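Local coordinates for hypothetical aspartyl-tRNA synthetase (Sulfolobus tokodaii, PDB 1WYD), which probably charges both tRNA(Asp) and tRNA(Asn) with L-aspartate, first activating the amino acid with ATP to form aspartyl-adenylate, at residues Pro188-Glu193 against Glu381-Trp386; Ile224-Glu229 against Met399-Leu404; Met230-Tyr235 against Met391-Gly396; Val320-Asp325 against Ser341-Leu346; Pro328-Ser333 against Ser357-Lys362. All blocks are in the same frame, centred on the assembly; numbering follows the deposited sequence.

Contact 1. Residues Pro188-Glu193 against Glu381-Trp386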
# COMPACT_ATOMS: atom_id res chain seq x y z
N PRO B 188 3.28 12.07 -2.22
CA PRO B 188 2.40 12.49 -1.14
C PRO B 188 2.91 13.73 -0.40
O PRO B 188 2.22 14.16 0.55
CB PRO B 188 2.37 11.26 -0.23
CG PRO B 188 3.62 10.57 -0.49
CD PRO B 188 4.14 10.95 -1.83
N GLN B 189 4.05 14.30 -0.86
CA GLN B 189 4.80 15.38 -0.20
C GLN B 189 4.08 16.23 0.86
O GLN B 189 4.42 16.15 2.05
CB GLN B 189 5.49 16.30 -1.22
CG GLN B 189 6.56 17.20 -0.60
CD GLN B 189 7.63 16.40 0.15
OE1 GLN B 189 8.22 15.49 -0.44
NE2 GLN B 189 7.87 16.72 1.43
N LEU B 190 3.16 17.09 0.43
CA LEU B 190 2.48 17.98 1.34
C LEU B 190 1.70 17.22 2.41
O LEU B 190 1.76 17.58 3.58
CB LEU B 190 1.51 18.92 0.58
CG LEU B 190 0.47 19.67 1.44
CD1 LEU B 190 1.13 20.74 2.34
CD2 LEU B 190 -0.63 20.33 0.57
N TYR B 191 1.02 16.15 2.01
CA TYR B 191 0.12 15.44 2.91
C TYR B 191 0.85 14.68 4.01
O TYR B 191 0.36 14.63 5.15
CB TYR B 191 -0.83 14.57 2.13
CG TYR B 191 -1.80 15.42 1.30
CD1 TYR B 191 -1.54 15.70 -0.05
CD2 TYR B 191 -2.94 15.99 1.87
CE1 TYR B 191 -2.40 16.50 -0.82
CE2 TYR B 191 -3.82 16.79 1.12
CZ TYR B 191 -3.53 17.04 -0.23
OH TYR B 191 -4.37 17.83 -1.00
N LYS B 192 2.03 14.14 3.70
CA LYS B 192 2.77 13.35 4.68
C LYS B 192 3.43 14.28 5.67
O LYS B 192 3.54 13.96 6.85
CB LYS B 192 3.76 12.38 4.00
CG LYS B 192 4.89 13.03 3.27
CD LYS B 192 5.70 12.03 2.47
CE LYS B 192 7.00 12.71 1.99
NZ LYS B 192 7.89 11.86 1.20
N GLU B 193 3.81 15.48 5.22
CA GLU B 193 4.29 16.51 6.14
C GLU B 193 3.19 16.84 7.11
O GLU B 193 3.42 16.90 8.32
CB GLU B 193 4.73 17.76 5.39
CG GLU B 193 5.88 17.52 4.42
CD GLU B 193 6.61 18.81 4.04
OE1 GLU B 193 6.92 19.62 4.94
OE2 GLU B 193 6.90 18.99 2.83
N GLU B 381 -0.96 29.09 -1.15
CA GLU B 381 -1.66 29.26 0.12
C GLU B 381 -2.11 27.90 0.67
O GLU B 381 -2.02 27.67 1.88
CB GLU B 381 -2.86 30.22 -0.01
CG GLU B 381 -3.39 30.85 1.28
CD GLU B 381 -2.32 31.12 2.34
OE1 GLU B 381 -1.26 31.72 2.03
OE2 GLU B 381 -2.55 30.77 3.52
N PHE B 382 -2.55 27.02 -0.23
CA PHE B 382 -2.94 25.65 0.11
C PHE B 382 -1.84 24.84 0.84
O PHE B 382 -2.13 23.88 1.55
CB PHE B 382 -3.40 24.90 -1.14
CG PHE B 382 -2.28 24.43 -2.02
CD1 PHE B 382 -1.64 25.33 -2.90
CD2 PHE B 382 -1.84 23.11 -1.98
CE1 PHE B 382 -0.59 24.92 -3.72
CE2 PHE B 382 -0.80 22.67 -2.81
CZ PHE B 382 -0.17 23.58 -3.68
N PHE B 383 -0.59 25.26 0.65
CA PHE B 383 0.55 24.63 1.31
C PHE B 383 1.01 25.44 2.52
O PHE B 383 1.31 24.89 3.57
CB PHE B 383 1.69 24.47 0.28
CG PHE B 383 2.83 23.57 0.72
CD1 PHE B 383 3.10 22.38 0.03
CD2 PHE B 383 3.68 23.95 1.76
CE1 PHE B 383 4.17 21.54 0.38
CE2 PHE B 383 4.75 23.13 2.13
CZ PHE B 383 5.00 21.93 1.44
N LEU B 384 1.08 26.76 2.36
CA LEU B 384 1.52 27.67 3.41
C LEU B 384 0.67 27.70 4.67
O LEU B 384 1.22 27.73 5.79
CB LEU B 384 1.63 29.07 2.84
CG LEU B 384 2.66 29.23 1.73
CD1 LEU B 384 2.43 30.60 1.07
CD2 LEU B 384 4.07 29.11 2.29
N LYS B 385 -0.65 27.67 4.50
CA LYS B 385 -1.61 27.90 5.59
C LYS B 385 -1.40 27.01 6.81
O LYS B 385 -1.59 27.47 7.94
CB LYS B 385 -3.06 27.71 5.12
CG LYS B 385 -3.39 26.27 4.76
CD LYS B 385 -4.85 25.95 5.08
CE LYS B 385 -5.69 26.01 3.81
NZ LYS B 385 -7.04 25.50 4.14
N TRP B 386 -1.08 25.74 6.56
CA TRP B 386 -1.00 24.75 7.62
C TRP B 386 0.09 25.09 8.63
O TRP B 386 -0.03 24.75 9.79
CB TRP B 386 -0.75 23.36 7.04
CG TRP B 386 -1.70 23.01 5.97
CD1 TRP B 386 -1.44 22.93 4.63
CD2 TRP B 386 -3.09 22.68 6.14
NE1 TRP B 386 -2.58 22.59 3.95
CE2 TRP B 386 -3.61 22.42 4.85
CE3 TRP B 386 -3.94 22.57 7.25
CZ2 TRP B 386 -4.94 22.07 4.64
CZ3 TRP B 386 -5.28 22.23 7.04
CH2 TRP B 386 -5.76 21.98 5.74
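One face of the F383 ring carries a methyl group of L190, while E193 lies at its edge. L190 CD1 stands 3.7 Å from the ring centroid and 20° off the ring normal, a CH-pi contact. At the rim, E193 OE2 lies near the ring plane, 3.8 Å from F383 CZ. This is a helix-helix contact within the class II synthetase catalytic domain. It joins the start of helix 189-199, which contains a predicted aspartate-binding region, to the short helix 381-384. L190 CG is anti to the backbone N (chi1 165°), and the two methyls beyond it divide between three aromatic rings. L190 CD2 meets F382 obliquely, 4.0 Å from F382 CD2, and L190 CD1 also reaches W386, 4.1 Å from W386 CD1. No hydrogen bond passes between the helices; the adhesion is leucine against aromatic carbon. F383 also stacks edge-to-face on F329, and W386 packs on V122 of the second subunit. E193 is held at both oxygens, OE1 by H394 NE2 and OE2 by Q189. Q189 NE2 donates to E193 OE2 over 2.8 Å, meeting that oxygen from 38° above the carboxylate plane.

Contact 2. Residues Ile224-Glu229 against Met399-Leu404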
# COMPACT_ATOMS: atom_id res chain seq x y z
N ILE B 224 5.26 3.31 -8.12
CA ILE B 224 5.05 3.20 -6.68
C ILE B 224 6.14 3.88 -5.90
O ILE B 224 7.32 3.65 -6.12
CB ILE B 224 4.99 1.70 -6.29
CG1 ILE B 224 3.94 0.98 -7.17
CG2 ILE B 224 4.77 1.52 -4.80
CD1 ILE B 224 2.55 1.42 -6.94
N SER B 225 5.73 4.75 -4.98
CA SER B 225 6.62 5.56 -4.21
C SER B 225 6.50 5.09 -2.75
O SER B 225 5.40 4.79 -2.26
CB SER B 225 6.22 7.03 -4.42
OG SER B 225 6.88 7.96 -3.56
N MET B 226 7.66 4.98 -2.08
CA MET B 226 7.79 4.52 -0.70
C MET B 226 8.28 5.71 0.12
O MET B 226 9.48 6.06 0.08
CB MET B 226 8.80 3.37 -0.61
CG MET B 226 8.62 2.26 -1.69
SD MET B 226 10.00 1.11 -1.81
CE MET B 226 9.72 0.05 -0.40
N ASP B 227 7.36 6.29 0.88
CA ASP B 227 7.55 7.61 1.52
C ASP B 227 7.51 7.55 3.01
O ASP B 227 6.71 6.79 3.61
CB ASP B 227 6.47 8.60 1.06
CG ASP B 227 6.75 9.15 -0.30
OD1 ASP B 227 7.55 10.12 -0.42
OD2 ASP B 227 6.25 8.65 -1.31
N VAL B 228 8.32 8.42 3.62
CA VAL B 228 8.51 8.43 5.05
C VAL B 228 8.71 9.85 5.49
O VAL B 228 9.47 10.58 4.87
CB VAL B 228 9.73 7.59 5.39
CG1 VAL B 228 10.17 7.78 6.84
CG2 VAL B 228 9.44 6.13 5.05
N GLU B 229 8.04 10.25 6.56
CA GLU B 229 8.13 11.62 7.03
C GLU B 229 8.22 11.52 8.54
O GLU B 229 7.45 10.78 9.16
CB GLU B 229 6.90 12.45 6.57
CG GLU B 229 7.12 13.97 6.50
CD GLU B 229 8.20 14.41 5.50
OE1 GLU B 229 8.76 15.52 5.65
OE2 GLU B 229 8.49 13.69 4.52
N MET B 399 11.48 6.88 -1.81
CA MET B 399 12.22 5.90 -2.57
C MET B 399 11.28 5.28 -3.62
O MET B 399 10.14 4.94 -3.32
CB MET B 399 12.68 4.82 -1.62
CG MET B 399 13.03 3.49 -2.25
SD MET B 399 14.26 2.60 -1.06
CE MET B 399 13.21 2.10 0.18
N GLY B 400 11.82 5.06 -4.82
CA GLY B 400 11.06 4.42 -5.86
C GLY B 400 11.16 2.94 -5.72
O GLY B 400 12.26 2.40 -5.76
N LEU B 401 10.02 2.26 -5.59
CA LEU B 401 10.03 0.84 -5.51
C LEU B 401 10.77 0.18 -6.67
O LEU B 401 11.73 -0.59 -6.47
CB LEU B 401 8.62 0.28 -5.30
CG LEU B 401 8.42 -1.24 -5.20
CD1 LEU B 401 9.34 -1.90 -4.08
CD2 LEU B 401 6.95 -1.58 -4.97
N ALA B 402 10.40 0.48 -7.89
CA ALA B 402 10.99 -0.28 -8.97
C ALA B 402 12.49 0.04 -9.17
O ALA B 402 13.23 -0.83 -9.64
CB ALA B 402 10.22 -0.11 -10.23
N ARG B 403 12.90 1.27 -8.83
CA ARG B 403 14.31 1.59 -8.86
C ARG B 403 15.02 0.76 -7.79
O ARG B 403 16.08 0.20 -8.06
CB ARG B 403 14.53 3.07 -8.62
CG ARG B 403 14.79 3.83 -9.85
CD ARG B 403 14.12 5.15 -9.80
NE ARG B 403 14.15 5.85 -11.07
CZ ARG B 403 15.06 6.76 -11.36
NH1 ARG B 403 16.03 7.04 -10.48
NH2 ARG B 403 15.03 7.38 -12.53
N LEU B 404 14.44 0.65 -6.59
CA LEU B 404 15.00 -0.17 -5.50
C LEU B 404 15.06 -1.60 -5.97
O LEU B 404 15.96 -2.33 -5.61
CB LEU B 404 14.14 -0.10 -4.23
CG LEU B 404 14.29 -1.19 -3.16
CD1 LEU B 404 15.71 -1.15 -2.41
CD2 LEU B 404 13.13 -1.14 -2.16
O HOH W 1 8.16 2.57 -8.58
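M226 and M399 form an antiparallel hydrogen-bonded pair, and the backbone bonds are the first kind of interaction here. M226 N donates to M399 O over 2.8 Å, and M399 N returns a bond to M226 O over 2.9 Å. S225 and G400 follow as a non-hydrogen-bonded pair. Beyond them L401 N, already at the start of a helix, gives a third bond to I224 O at 3.1 Å. Water supplies the second kind: one molecule donates to I224 O at 2.8 Å and accepts from A402 N, so the carbonyl of I224 serves two donors.

The third kind is apolar. The chain of M226 bends at its last torsion (chi3 78°), which fixes where CE lies beyond the sulfur. M226 SD sits 3.8 Å from L401 CD1 and 3.9 Å from L404 CD2, and M399 CG lies at a like distance. I224 and L401 lie side by side, I224 CG2 3.8 Å from L401 CD2. An alanine in place of M226 would probably open a gap between M399, L401 and L404, which would lose the sulfur and methyl they share. M226 also packs on L141 and F144 of helix 128-150.

Strand 222-231 belongs to motif 2 of class II synthetases, and strand 394-400 with helix 401-409 to motif 3; G400 is the N-cap. Backbone bonds and an apolar methionine-leucine cluster thus both join the motif 2 strand to the strand-helix junction, where G400 to R403 are predicted to bind ATP.

Contact 3. Residues Met230-Tyr235 against Met391-Gly396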
# COMPACT_ATOMS: atom_id res chain seq x y z
N MET B 230 9.18 12.21 9.14
CA MET B 230 9.51 12.03 10.55
C MET B 230 9.61 13.37 11.26
O MET B 230 10.48 14.18 10.95
CB MET B 230 10.80 11.20 10.67
CG MET B 230 11.13 10.74 12.06
SD MET B 230 12.83 9.96 12.26
CE MET B 230 12.43 8.85 13.49
N ALA B 231 8.69 13.64 12.17
CA ALA B 231 8.78 14.85 12.99
C ALA B 231 9.90 14.74 14.03
O ALA B 231 10.24 13.63 14.49
CB ALA B 231 7.44 15.20 13.63
N PHE B 232 10.48 15.91 14.33
CA PHE B 232 11.64 16.09 15.24
C PHE B 232 12.83 15.29 14.75
O PHE B 232 13.42 14.51 15.48
CB PHE B 232 11.29 15.78 16.71
CG PHE B 232 10.09 16.55 17.20
CD1 PHE B 232 8.84 15.93 17.28
CD2 PHE B 232 10.20 17.89 17.53
CE1 PHE B 232 7.72 16.66 17.71
CE2 PHE B 232 9.08 18.61 17.96
CZ PHE B 232 7.84 18.00 18.06
N ALA B 233 13.18 15.53 13.50
CA ALA B 233 14.19 14.77 12.83
C ALA B 233 14.64 15.70 11.75
O ALA B 233 13.81 16.48 11.23
CB ALA B 233 13.59 13.51 12.22
N ASP B 234 15.94 15.65 11.43
CA ASP B 234 16.43 16.32 10.23
C ASP B 234 16.93 15.27 9.28
O ASP B 234 16.70 14.08 9.52
CB ASP B 234 17.52 17.33 10.55
CG ASP B 234 18.80 16.68 11.12
OD1 ASP B 234 19.01 15.45 11.00
OD2 ASP B 234 19.65 17.38 11.72
N TYR B 235 17.64 15.71 8.24
CA TYR B 235 18.02 14.79 7.18
C TYR B 235 19.06 13.75 7.58
O TYR B 235 19.05 12.65 7.05
CB TYR B 235 18.42 15.54 5.90
CG TYR B 235 19.79 16.21 5.90
CD1 TYR B 235 20.52 16.28 4.72
CD2 TYR B 235 20.33 16.80 7.06
CE1 TYR B 235 21.75 16.91 4.68
CE2 TYR B 235 21.56 17.43 7.04
CZ TYR B 235 22.27 17.48 5.83
OH TYR B 235 23.49 18.10 5.76
N MET B 391 3.61 23.77 12.93
CA MET B 391 4.21 22.63 12.25
C MET B 391 5.56 22.39 12.91
O MET B 391 6.30 23.35 13.11
CB MET B 391 4.35 22.88 10.74
CG MET B 391 3.08 22.67 9.93
SD MET B 391 2.36 21.01 10.07
CE MET B 391 3.44 20.15 8.92
N PRO B 392 5.90 21.15 13.26
CA PRO B 392 7.18 20.89 13.91
C PRO B 392 8.31 20.79 12.89
O PRO B 392 8.05 20.69 11.68
CB PRO B 392 6.94 19.51 14.55
CG PRO B 392 6.06 18.82 13.59
CD PRO B 392 5.12 19.91 13.06
N PRO B 393 9.56 20.78 13.35
CA PRO B 393 10.66 20.46 12.45
C PRO B 393 10.47 19.02 12.05
O PRO B 393 10.17 18.15 12.88
CB PRO B 393 11.89 20.61 13.33
CG PRO B 393 11.42 21.47 14.47
CD PRO B 393 10.03 21.00 14.72
N HIS B 394 10.60 18.76 10.77
CA HIS B 394 10.45 17.41 10.27
C HIS B 394 11.39 17.18 9.10
O HIS B 394 12.04 18.10 8.62
CB HIS B 394 8.99 17.12 9.90
CG HIS B 394 8.41 18.08 8.92
ND1 HIS B 394 8.21 19.41 9.21
CD2 HIS B 394 7.97 17.90 7.65
CE1 HIS B 394 7.67 20.01 8.16
NE2 HIS B 394 7.51 19.11 7.20
N ALA B 395 11.45 15.92 8.64
CA ALA B 395 12.32 15.51 7.54
C ALA B 395 11.74 14.25 6.97
O ALA B 395 11.11 13.46 7.69
CB ALA B 395 13.76 15.24 8.05
N GLY B 396 11.94 14.04 5.67
CA GLY B 396 11.44 12.83 5.06
C GLY B 396 12.14 12.45 3.79
O GLY B 396 13.01 13.17 3.30
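F232 lies across two consecutive prolines, P392 and P393, and its side chain repays following outward from the backbone. CB points away from the opposing segment, but CG is anti to the carbonyl carbon (chi1 -53°), and the ring beyond it turns back. F232 CD2 grazes P393 CD at 4.2 Å. One bond further out, F232 CE2 lies about equally far from P393 CD and P392 CB. At the tip F232 CZ meets P392 CB at 3.9 Å, and this carbon lies over one face of the phenyl ring. An alanine at this position would probably open a gap beside P392 CB and P393 CD, where the ring had lain.

The backbone of F232 is tied down as well, F232 N donating to P393 O over 2.7 Å. This bond lies just past the paired ends of strands 222-231 and 394-400, of motifs 2 and 3, which run antiparallel in the central sheet of the class II catalytic domain. M230 and A395 form the hydrogen-bonded pair, with M230 N to A395 O at 2.7 Å. A231 and H394 follow as the non-hydrogen-bonded pair, and A231 CB touches P392 CG.

A395 CB presses against the main chain where it leaves the strand, 3.4 Å from both A233 O and D234 C. H394 is held at both ring nitrogens: ND1 donates to P392 O over 2.8 Å, and NE2 is hydrogen-bonded to E193. From the second subunit, W24 packs on P392 and R3 on F232, while M391 O accepts a hydrogen bond from S96 OG of that chain.

Contact 4. Residues Val320-Asp325 against Ser341-Leu346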
# COMPACT_ATOMS: atom_id res chain seq x y z
N VAL B 320 24.84 14.19 -0.57
CA VAL B 320 24.26 15.12 0.40
C VAL B 320 24.57 16.60 0.14
O VAL B 320 25.44 16.95 -0.67
CB VAL B 320 24.70 14.74 1.85
CG1 VAL B 320 24.39 13.28 2.15
CG2 VAL B 320 26.15 15.01 2.06
N ASP B 321 23.86 17.47 0.84
CA ASP B 321 24.12 18.89 0.80
C ASP B 321 24.10 19.51 -0.63
O ASP B 321 25.04 20.23 -1.00
CB ASP B 321 25.42 19.24 1.58
CG ASP B 321 25.36 18.81 3.07
OD1 ASP B 321 26.40 18.80 3.76
OD2 ASP B 321 24.31 18.46 3.65
N TRP B 322 23.04 19.28 -1.41
CA TRP B 322 22.89 19.96 -2.73
C TRP B 322 22.70 21.51 -2.64
O TRP B 322 22.34 22.04 -1.58
CB TRP B 322 21.73 19.33 -3.53
CG TRP B 322 21.97 17.89 -3.93
CD1 TRP B 322 21.94 16.81 -3.11
CD2 TRP B 322 22.27 17.38 -5.24
NE1 TRP B 322 22.21 15.66 -3.82
CE2 TRP B 322 22.42 15.98 -5.13
CE3 TRP B 322 22.43 17.97 -6.51
CZ2 TRP B 322 22.71 15.16 -6.22
CZ3 TRP B 322 22.72 17.15 -7.60
CH2 TRP B 322 22.86 15.75 -7.45
N PRO B 323 22.93 22.26 -3.74
CA PRO B 323 22.52 23.68 -3.79
C PRO B 323 21.03 23.89 -3.57
O PRO B 323 20.20 23.17 -4.16
CB PRO B 323 22.91 24.13 -5.21
CG PRO B 323 23.25 22.88 -5.95
CD PRO B 323 23.62 21.84 -4.97
N SER B 324 20.71 24.87 -2.74
CA SER B 324 19.34 25.22 -2.38
C SER B 324 18.57 25.56 -3.62
O SER B 324 17.37 25.34 -3.71
CB SER B 324 19.33 26.44 -1.46
OG SER B 324 20.25 26.25 -0.39
N ASP B 325 19.28 26.09 -4.60
CA ASP B 325 18.68 26.63 -5.80
C ASP B 325 18.17 25.50 -6.72
O ASP B 325 17.38 25.76 -7.63
CB ASP B 325 19.72 27.55 -6.48
CG ASP B 325 20.58 28.34 -5.42
OD1 ASP B 325 21.40 27.73 -4.65
OD2 ASP B 325 20.48 29.59 -5.29
N SER B 341 21.86 23.07 0.76
CA SER B 341 20.60 22.64 1.37
C SER B 341 20.76 21.36 2.13
O SER B 341 21.65 20.56 1.85
CB SER B 341 19.53 22.49 0.30
OG SER B 341 19.89 21.46 -0.60
N GLU B 342 19.90 21.16 3.11
CA GLU B 342 19.95 19.95 3.91
C GLU B 342 19.21 18.81 3.18
O GLU B 342 18.17 18.35 3.60
CB GLU B 342 19.40 20.21 5.32
CG GLU B 342 20.37 20.92 6.26
CD GLU B 342 19.92 20.97 7.73
OE1 GLU B 342 19.17 20.07 8.21
OE2 GLU B 342 20.33 21.93 8.41
N SER B 343 19.81 18.34 2.09
CA SER B 343 19.18 17.34 1.25
C SER B 343 20.13 16.23 0.93
O SER B 343 21.33 16.37 1.12
CB SER B 343 18.75 17.98 -0.06
OG SER B 343 19.85 18.66 -0.64
N PHE B 344 19.57 15.12 0.44
CA PHE B 344 20.37 13.99 -0.03
C PHE B 344 19.71 13.26 -1.18
O PHE B 344 18.50 13.20 -1.26
CB PHE B 344 20.64 13.02 1.12
CG PHE B 344 19.44 12.22 1.57
CD1 PHE B 344 18.55 12.74 2.50
CD2 PHE B 344 19.22 10.95 1.07
CE1 PHE B 344 17.45 12.02 2.92
CE2 PHE B 344 18.12 10.20 1.49
CZ PHE B 344 17.23 10.75 2.42
N ASP B 345 20.52 12.70 -2.06
CA ASP B 345 20.08 11.60 -2.92
C ASP B 345 20.81 10.34 -2.48
O ASP B 345 21.97 10.41 -2.08
CB ASP B 345 20.39 11.89 -4.39
CG ASP B 345 19.62 13.09 -4.92
OD1 ASP B 345 18.94 13.75 -4.12
OD2 ASP B 345 19.64 13.47 -6.09
N LEU B 346 20.12 9.20 -2.52
CA LEU B 346 20.82 7.92 -2.42
C LEU B 346 20.96 7.31 -3.80
O LEU B 346 19.96 7.02 -4.46
CB LEU B 346 20.14 6.92 -1.47
CG LEU B 346 20.86 5.57 -1.33
CD1 LEU B 346 22.30 5.70 -0.69
CD2 LEU B 346 20.06 4.57 -0.56
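S341 and S343 both turn their hydroxyls between the backbone N and the carbonyl carbon (chi1 65° and 53°), which puts S341 OG by W322 O and S343 OG by W322 N. The S341 hydroxyl donates to the tryptophan carbonyl, S341 OG to W322 O at 2.7 Å, from well above the carbonyl plane. A weak bond from S341 N reaches the same oxygen. S343 OG in turn donates to S341 OG over 2.8 Å and weakly accepts from W322 N, so the two linked hydroxyls span the N-H and the C=O of W322.

Main-chain atoms reinforce it. D321 N donates to S343 O at 2.8 Å, and D321 CA makes a CH...O contact of 3.2 Å with S341 O. V320 and F344 face each other as a non-hydrogen-bonded antiparallel pair, V320 CG1 lying 3.9 Å from F344 CB.

W322 meets S343 OG at the edge of its indole, near the plane. Further out, the side chains of D345 and W322 cross at about a right angle, D345 OD2 3.5 Å from W322 CZ2, yet the carboxylate and ring planes are only 29° apart. R327 serves both partners: it forms a salt bridge with D345 OD1 and a cation-pi contact with W322, which is likely to steady the acid beside the ring. W322 NE1 is hydrogen-bonded to I319 O.

D345 touches S355, predicted to bind magnesium and L-aspartate, on strand 351-358. Strand 343-348 lies between that strand and 316-320 in the catalytic sheet. M239 of helix 235-256 packs on both V320 and F344, and D321 bonds to Y235 at the start of that helix.

Contact 5. Residues Pro328-Ser333 against Ser357-Lys362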
# COMPACT_ATOMS: atom_id res chain seq x y z
N PRO B 328 13.46 21.79 -3.94
CA PRO B 328 12.18 22.46 -3.68
C PRO B 328 12.22 23.58 -2.64
O PRO B 328 13.15 23.67 -1.84
CB PRO B 328 11.30 21.32 -3.20
CG PRO B 328 11.80 20.18 -3.99
CD PRO B 328 13.30 20.32 -3.91
N PHE B 329 11.19 24.42 -2.67
CA PHE B 329 11.02 25.48 -1.68
C PHE B 329 10.80 24.92 -0.28
O PHE B 329 10.95 25.63 0.72
CB PHE B 329 9.81 26.35 -2.06
CG PHE B 329 8.47 25.66 -1.82
CD1 PHE B 329 7.73 25.92 -0.66
CD2 PHE B 329 7.95 24.77 -2.75
CE1 PHE B 329 6.49 25.28 -0.43
CE2 PHE B 329 6.70 24.13 -2.53
CZ PHE B 329 5.97 24.39 -1.36
N TYR B 330 10.37 23.66 -0.19
CA TYR B 330 10.01 23.10 1.10
C TYR B 330 11.23 22.52 1.83
O TYR B 330 11.11 22.05 2.95
CB TYR B 330 8.83 22.07 1.01
CG TYR B 330 8.98 20.98 -0.03
CD1 TYR B 330 9.84 19.92 0.17
CD2 TYR B 330 8.25 21.01 -1.22
CE1 TYR B 330 9.99 18.92 -0.77
CE2 TYR B 330 8.39 20.00 -2.18
CZ TYR B 330 9.27 18.96 -1.94
OH TYR B 330 9.45 17.96 -2.86
N THR B 331 12.40 22.57 1.17
CA THR B 331 13.65 22.02 1.71
C THR B 331 14.45 23.06 2.53
O THR B 331 14.72 24.14 2.06
CB THR B 331 14.46 21.38 0.52
OG1 THR B 331 14.23 19.96 0.51
CG2 THR B 331 15.96 21.47 0.69
N LYS B 332 14.79 22.73 3.77
CA LYS B 332 15.56 23.63 4.65
C LYS B 332 16.96 23.90 4.08
O LYS B 332 17.61 22.99 3.56
CB LYS B 332 15.66 23.07 6.07
CG LYS B 332 16.42 23.94 7.04
CD LYS B 332 15.84 23.91 8.46
CE LYS B 332 16.88 24.39 9.49
NZ LYS B 332 16.68 23.75 10.83
N SER B 333 17.39 25.16 4.12
CA SER B 333 18.73 25.54 3.64
C SER B 333 19.71 25.32 4.77
O SER B 333 19.31 25.16 5.91
CB SER B 333 18.74 27.01 3.25
OG SER B 333 17.88 27.25 2.15
N SER B 357 15.08 15.17 2.50
CA SER B 357 15.65 16.38 3.11
C SER B 357 15.09 16.76 4.48
O SER B 357 14.20 16.11 5.00
CB SER B 357 15.44 17.59 2.20
OG SER B 357 14.07 17.98 2.21
N THR B 358 15.64 17.82 5.03
CA THR B 358 15.07 18.46 6.18
C THR B 358 14.16 19.50 5.57
O THR B 358 14.53 20.14 4.60
CB THR B 358 16.15 19.17 6.99
OG1 THR B 358 17.21 18.25 7.27
CG2 THR B 358 15.61 19.56 8.37
N ARG B 359 12.99 19.68 6.16
CA ARG B 359 12.02 20.58 5.53
C ARG B 359 12.00 21.91 6.27
O ARG B 359 12.49 22.02 7.39
CB ARG B 359 10.63 19.97 5.54
CG ARG B 359 10.63 18.45 5.37
CD ARG B 359 11.16 17.94 4.04
NE ARG B 359 10.61 16.62 3.77
CZ ARG B 359 10.95 15.84 2.74
NH1 ARG B 359 11.87 16.24 1.88
NH2 ARG B 359 10.37 14.65 2.60
N ASN B 360 11.43 22.93 5.64
CA ASN B 360 11.08 24.14 6.35
C ASN B 360 9.85 23.93 7.24
O ASN B 360 9.13 22.97 7.04
CB ASN B 360 10.89 25.29 5.36
CG ASN B 360 12.18 25.65 4.65
OD1 ASN B 360 12.16 25.96 3.44
ND2 ASN B 360 13.30 25.61 5.38
N HIS B 361 9.65 24.79 8.23
CA HIS B 361 8.50 24.67 9.14
C HIS B 361 7.95 26.01 9.59
O HIS B 361 6.95 26.06 10.32
CB HIS B 361 8.78 23.76 10.36
CG HIS B 361 9.76 24.33 11.34
ND1 HIS B 361 9.39 25.21 12.33
CD2 HIS B 361 11.09 24.11 11.50
CE1 HIS B 361 10.46 25.54 13.04
NE2 HIS B 361 11.50 24.89 12.56
N LYS B 362 8.56 27.10 9.14
CA LYS B 362 8.00 28.43 9.34
C LYS B 362 7.44 28.95 8.02
O LYS B 362 8.04 28.77 6.96
CB LYS B 362 9.06 29.40 9.90
CG LYS B 362 9.54 29.15 11.34
CD LYS B 362 11.05 29.47 11.49
CE LYS B 362 11.64 29.20 12.91
NZ LYS B 362 10.62 29.20 14.02
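K332, N360 and Y330 bury the most surface in this contact. K332 N donates to T358 O over 2.7 Å. Its aliphatic root packs on the facing segment, K332 CB 4.0 Å from T358 CB and 3.6 Å from R359 O. N360 N reaches Y330 O at 2.8 Å, from 42° above the carbonyl plane. The side chain of N360 fits against the turn, N360 CG lying 3.9 Å from T331 O.

Y330 belongs to a type I beta turn from P328 to T331, and P328 CB sits over the centre of one face of its ring. The guanidinium of R359 comes to the ring edge, R359 NH1 4.2 Å from Y330 CE1. T331 OG1 and S357 OG share a hydrogen bond of 2.6 Å. The hydroxyl of S357 also receives R359 NH1 at 2.8 Å, which is likely to hold that guanidinium in place; its NH2 forms a salt bridge with E229. Y330 OH bonds to E167. R359 and E167 are both predicted to bind L-aspartate, so the arrangement is consistent with a wall of the amino-acid pocket of a class II aspartyl-tRNA synthetase.

From the N terminus, the chain reaches the catalytic domain after the OB-fold region. Helix 189-199 opens contact 1, and strand 222-231 then supplies the first halves of contacts 2 and 3. The region from 320 to 362 is knitted locally: contacts 4 and 5 close short loops, cross each other, and both nest inside the loops of contacts 1, 2 and 3. Contact 1 closes next, at 381-386. Contact 3 then closes at 391-396 and contact 2 at 399-404, so contact 3 nests within contact 2, and both cross contact 1. Together they join the helices beside the predicted aspartate site to the central sheet, from strand 222-231 through 394-400 and 351-358 to 343-348 and 316-320.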